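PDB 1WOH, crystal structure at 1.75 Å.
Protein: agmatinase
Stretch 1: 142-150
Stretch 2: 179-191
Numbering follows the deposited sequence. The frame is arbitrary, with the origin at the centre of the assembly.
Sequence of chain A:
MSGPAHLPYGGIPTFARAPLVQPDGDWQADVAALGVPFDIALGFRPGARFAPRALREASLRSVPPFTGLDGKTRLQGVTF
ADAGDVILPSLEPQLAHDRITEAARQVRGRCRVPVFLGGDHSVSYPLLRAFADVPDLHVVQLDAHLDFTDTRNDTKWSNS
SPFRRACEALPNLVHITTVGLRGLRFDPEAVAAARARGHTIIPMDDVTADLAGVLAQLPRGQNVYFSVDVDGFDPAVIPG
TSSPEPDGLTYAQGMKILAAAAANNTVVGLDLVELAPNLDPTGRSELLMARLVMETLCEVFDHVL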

# COMPACT_ATOMS: atom_id res chain seq x y z
N LEU A 142 -7.09 3.04 29.12
CA LEU A 142 -5.76 3.21 28.53
C LEU A 142 -6.08 4.11 27.33
O LEU A 142 -6.93 3.77 26.52
N ASP A 143 -5.39 5.23 27.22
CA ASP A 143 -5.75 6.17 26.15
C ASP A 143 -4.75 7.31 26.08
O ASP A 143 -4.19 7.72 27.10
N ALA A 144 -4.53 7.84 24.88
CA ALA A 144 -3.66 8.99 24.72
C ALA A 144 -4.50 10.23 25.00
O ALA A 144 -3.98 11.29 25.32
N HIS A 145 -5.82 10.08 24.87
CA HIS A 145 -6.72 11.21 25.08
C HIS A 145 -7.69 10.99 26.24
O HIS A 145 -8.05 9.86 26.56
N LEU A 146 -8.12 12.08 26.89
CA LEU A 146 -9.03 11.96 28.02
C LEU A 146 -10.44 11.52 27.63
O LEU A 146 -11.06 10.71 28.33
N ASP A 147 -10.94 12.04 26.51
CA ASP A 147 -12.28 11.70 26.02
C ASP A 147 -13.40 11.90 27.05
O ASP A 147 -14.28 11.04 27.22
N PHE A 148 -13.36 13.04 27.73
CA PHE A 148 -14.34 13.42 28.73
C PHE A 148 -14.92 14.78 28.35
O PHE A 148 -15.37 15.56 29.20
N THR A 149 -14.92 15.08 27.05
CA THR A 149 -15.43 16.36 26.56
C THR A 149 -16.96 16.39 26.50
O THR A 149 -17.60 15.40 26.20
N ASP A 150 -17.54 17.55 26.81
CA ASP A 150 -19.00 17.69 26.77
C ASP A 150 -19.44 17.77 25.30
O ASP A 150 -20.11 16.87 24.79
N VAL A 179 -4.92 6.33 31.95
CA VAL A 179 -3.47 6.23 31.88
C VAL A 179 -2.94 6.28 30.45
O VAL A 179 -3.47 5.61 29.57
N GLY A 180 -1.89 7.08 30.25
CA GLY A 180 -1.28 7.20 28.93
C GLY A 180 -1.47 8.54 28.25
O GLY A 180 -0.96 8.74 27.15
N LEU A 181 -2.17 9.45 28.91
CA LEU A 181 -2.44 10.77 28.33
C LEU A 181 -1.19 11.53 27.90
O LEU A 181 -0.19 11.58 28.62
N ARG A 182 -1.28 12.15 26.73
CA ARG A 182 -0.18 12.93 26.17
C ARG A 182 -0.69 13.70 24.96
O ARG A 182 -1.78 13.42 24.44
N GLY A 183 0.08 14.69 24.51
CA GLY A 183 -0.33 15.47 23.36
C GLY A 183 -0.27 16.96 23.65
O GLY A 183 -0.27 17.37 24.80
N LEU A 184 -0.22 17.77 22.60
CA LEU A 184 -0.14 19.22 22.79
C LEU A 184 -1.47 19.84 23.20
O LEU A 184 -1.49 20.89 23.84
N ARG A 185 -2.57 19.20 22.84
CA ARG A 185 -3.86 19.78 23.17
C ARG A 185 -4.79 18.95 24.05
O ARG A 185 -4.98 17.75 23.84
N PHE A 186 -5.36 19.61 25.04
CA PHE A 186 -6.30 18.99 25.95
C PHE A 186 -7.44 19.98 26.16
O PHE A 186 -7.23 21.19 26.12
N ASP A 187 -8.65 19.45 26.34
CA ASP A 187 -9.84 20.25 26.58
C ASP A 187 -9.75 20.62 28.06
O ASP A 187 -9.96 19.78 28.93
N PRO A 188 -9.41 21.89 28.37
CA PRO A 188 -9.29 22.32 29.78
C PRO A 188 -10.51 22.08 30.64
O PRO A 188 -10.39 21.78 31.84
N GLU A 189 -11.70 22.22 30.04
CA GLU A 189 -12.95 22.01 30.76
C GLU A 189 -13.10 20.53 31.09
O GLU A 189 -13.54 20.17 32.18
N ALA A 190 -12.72 19.68 30.14
CA ALA A 190 -12.82 18.24 30.33
C ALA A 190 -11.86 17.77 31.42
O ALA A 190 -12.23 16.98 32.29
N VAL A 191 -10.62 18.25 31.37
CA VAL A 191 -9.62 17.86 32.37
C VAL A 191 -10.04 18.33 33.76
O VAL A 191 -9.97 17.57 34.73

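The contact is a parallel strand pairing that frays into loop and then closes on a helix start, with backbone hydrogen bonds at one end, a small leucine-centred apolar core in the middle and a capping aspartate shared at the other end.

At the strand end, Leu142 and Val179 form a parallel bridge and set their side chains on the same face of the sheet. Leu142 is m,t, which brings its CD2 to 4.3 Å from Val179 CB, while Val179 is t. Asp143 N donates to Val179 O at 3.1 Å, and farther on Arg182 N donates to Ala144 O at 3.2 Å. Between these bonds sits Gly180, whose backbone angles by themselves call for glycine; a CB there would also lie 3.0 Å from Asp143 O, a clash.

Asp143, chi1 t, points sideways and accepts from its own stretch, His145 N to Asp143 OD1 at 2.9 Å. Arg182, chi1 p with chi2 and chi3 t, folds back so that its NH1 donates to Gly180 O at 2.9 Å. That path lays one face of the guanidinium over the Ala144 methyl, with Ala144 CB 3.7 Å from Arg182 NH1.

Leu146 is the apolar link between Leu181 and the helix. It points toward the other stretch in a t,p rotamer, and its two methyls reach different neighbours: CD1 lies 4.0 Å from Leu181 CD1, whereas CD2 lies 3.9 Å from Val191 CG2 and 4.2 Å from Ala190 CB. Leu181, m,t, starts sideways but brings its end in, tucking Leu181 CD2 3.2 Å from His145 C.

Ala190 points toward stretch 1, and its short side chain fits close against the chain: its CB is 3.4 Å from Phe148 O and 4.3 Å from Phe148 CB. Phe148, chi1 t, presents its ring edge to Ala190 O.

Asp187, chi1 t, divides its carboxylate. OD1 caps the helix through weak bonds from Glu189 N at 3.1 Å and Ala190 N at 3.3 Å; OD2 accepts from Thr149 OG1 at 2.7 Å, with Thr149 in the m rotamer. The same Asp187 OD2 takes a hydrogen bond from a water whose oxygen lies 2.7 Å away. This water also donates to Glu189 OE1 at 2.6 Å from its oxygen and accepts from Asp150 N at 3.0 Å, so one water bridges Asp187 and Glu189 to the backbone of Asp150. The rule is economical: a single N-cap residue both caps the helix and ties it to the neighbouring loop.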

# COMPACT_ATOMS: atom_id res chain seq x y z
CB LEU A 142 -5.18 1.88 28.05
CG LEU A 142 -4.81 0.85 29.12
CD1 LEU A 142 -4.05 -0.28 28.46
CD2 LEU A 142 -3.95 1.48 30.19
CB ASP A 143 -7.13 6.75 26.51
CG ASP A 143 -7.92 7.20 25.31
OD1 ASP A 143 -7.33 7.64 24.31
OD2 ASP A 143 -9.17 7.14 25.40
CB ALA A 144 -3.12 9.05 23.29
CB HIS A 145 -7.50 11.48 23.78
CG HIS A 145 -6.62 11.55 22.56
ND1 HIS A 145 -6.59 10.56 21.61
CD2 HIS A 145 -5.73 12.49 22.17
CE1 HIS A 145 -5.71 10.88 20.67
NE2 HIS A 145 -5.17 12.05 20.99
CB LEU A 146 -9.09 13.28 28.79
CG LEU A 146 -9.89 13.25 30.10
CD1 LEU A 146 -9.25 12.28 31.09
CD2 LEU A 146 -9.95 14.64 30.68
CB ASP A 147 -12.29 10.27 25.47
CG ASP A 147 -11.39 10.11 24.25
OD1 ASP A 147 -11.13 11.12 23.57
OD2 ASP A 147 -10.95 8.98 23.96
CB PHE A 148 -13.68 13.52 30.11
CG PHE A 148 -14.65 13.48 31.26
CD1 PHE A 148 -15.41 12.34 31.50
CD2 PHE A 148 -14.80 14.58 32.11
CE1 PHE A 148 -16.31 12.29 32.56
CE2 PHE A 148 -15.70 14.54 33.17
CZ PHE A 148 -16.46 13.39 33.40
CB THR A 149 -14.83 16.65 25.16
OG1 THR A 149 -13.44 16.95 25.31
CG2 THR A 149 -15.54 17.81 24.48
CB ASP A 150 -19.44 18.94 27.54
CG ASP A 150 -20.95 19.12 27.53
OD1 ASP A 150 -21.65 18.25 26.99
OD2 ASP A 150 -21.43 20.14 28.08
CB VAL A 179 -3.00 4.91 32.53
CG1 VAL A 179 -1.48 4.83 32.53
CG2 VAL A 179 -3.56 4.81 33.94
CB LEU A 181 -3.24 11.63 29.32
CG LEU A 181 -4.60 11.11 29.79
CD1 LEU A 181 -5.24 12.14 30.70
CD2 LEU A 181 -5.50 10.83 28.59
CB ARG A 182 0.96 11.99 25.75
CG ARG A 182 0.55 10.96 24.71
CD ARG A 182 1.62 9.88 24.57
NE ARG A 182 1.36 8.97 23.46
CZ ARG A 182 0.60 7.88 23.52
NH1 ARG A 182 0.00 7.53 24.65
NH2 ARG A 182 0.45 7.14 22.43
CB LEU A 184 0.33 19.90 21.50
CG LEU A 184 1.71 19.52 20.96
CD1 LEU A 184 1.99 20.33 19.71
CD2 LEU A 184 2.78 19.77 22.01
CB ARG A 185 -4.61 20.15 21.88
CG ARG A 185 -5.72 21.15 22.09
CD ARG A 185 -6.67 21.17 20.90
NE ARG A 185 -5.96 21.21 19.63
CZ ARG A 185 -5.22 22.22 19.20
NH1 ARG A 185 -5.08 23.32 19.94
NH2 ARG A 185 -4.61 22.14 18.02
CB PHE A 186 -5.65 18.67 27.30
CG PHE A 186 -4.81 17.42 27.29
CD1 PHE A 186 -3.51 17.45 26.78
CD2 PHE A 186 -5.32 16.22 27.77
CE1 PHE A 186 -2.73 16.29 26.75
CE2 PHE A 186 -4.54 15.06 27.75
CZ PHE A 186 -3.25 15.09 27.23
CB ASP A 187 -11.07 19.38 26.29
CG ASP A 187 -12.38 20.07 26.63
OD1 ASP A 187 -12.36 21.15 27.24
OD2 ASP A 187 -13.45 19.51 26.27
CB PRO A 188 -8.94 23.81 29.66
CG PRO A 188 -9.63 24.21 28.39
CD PRO A 188 -9.32 23.05 27.47
CB GLU A 189 -14.13 22.47 29.89
CG GLU A 189 -15.50 22.54 30.60
CD GLU A 189 -16.09 21.18 30.93
OE1 GLU A 189 -15.91 20.22 30.14
OE2 GLU A 189 -16.77 21.07 31.98
CB ALA A 190 -12.53 17.51 29.02
CB VAL A 191 -8.23 18.44 32.03
CG1 VAL A 191 -7.24 18.14 33.15
CG2 VAL A 191 -7.73 17.85 30.72
O HOH W 1 -15.83 19.87 27.54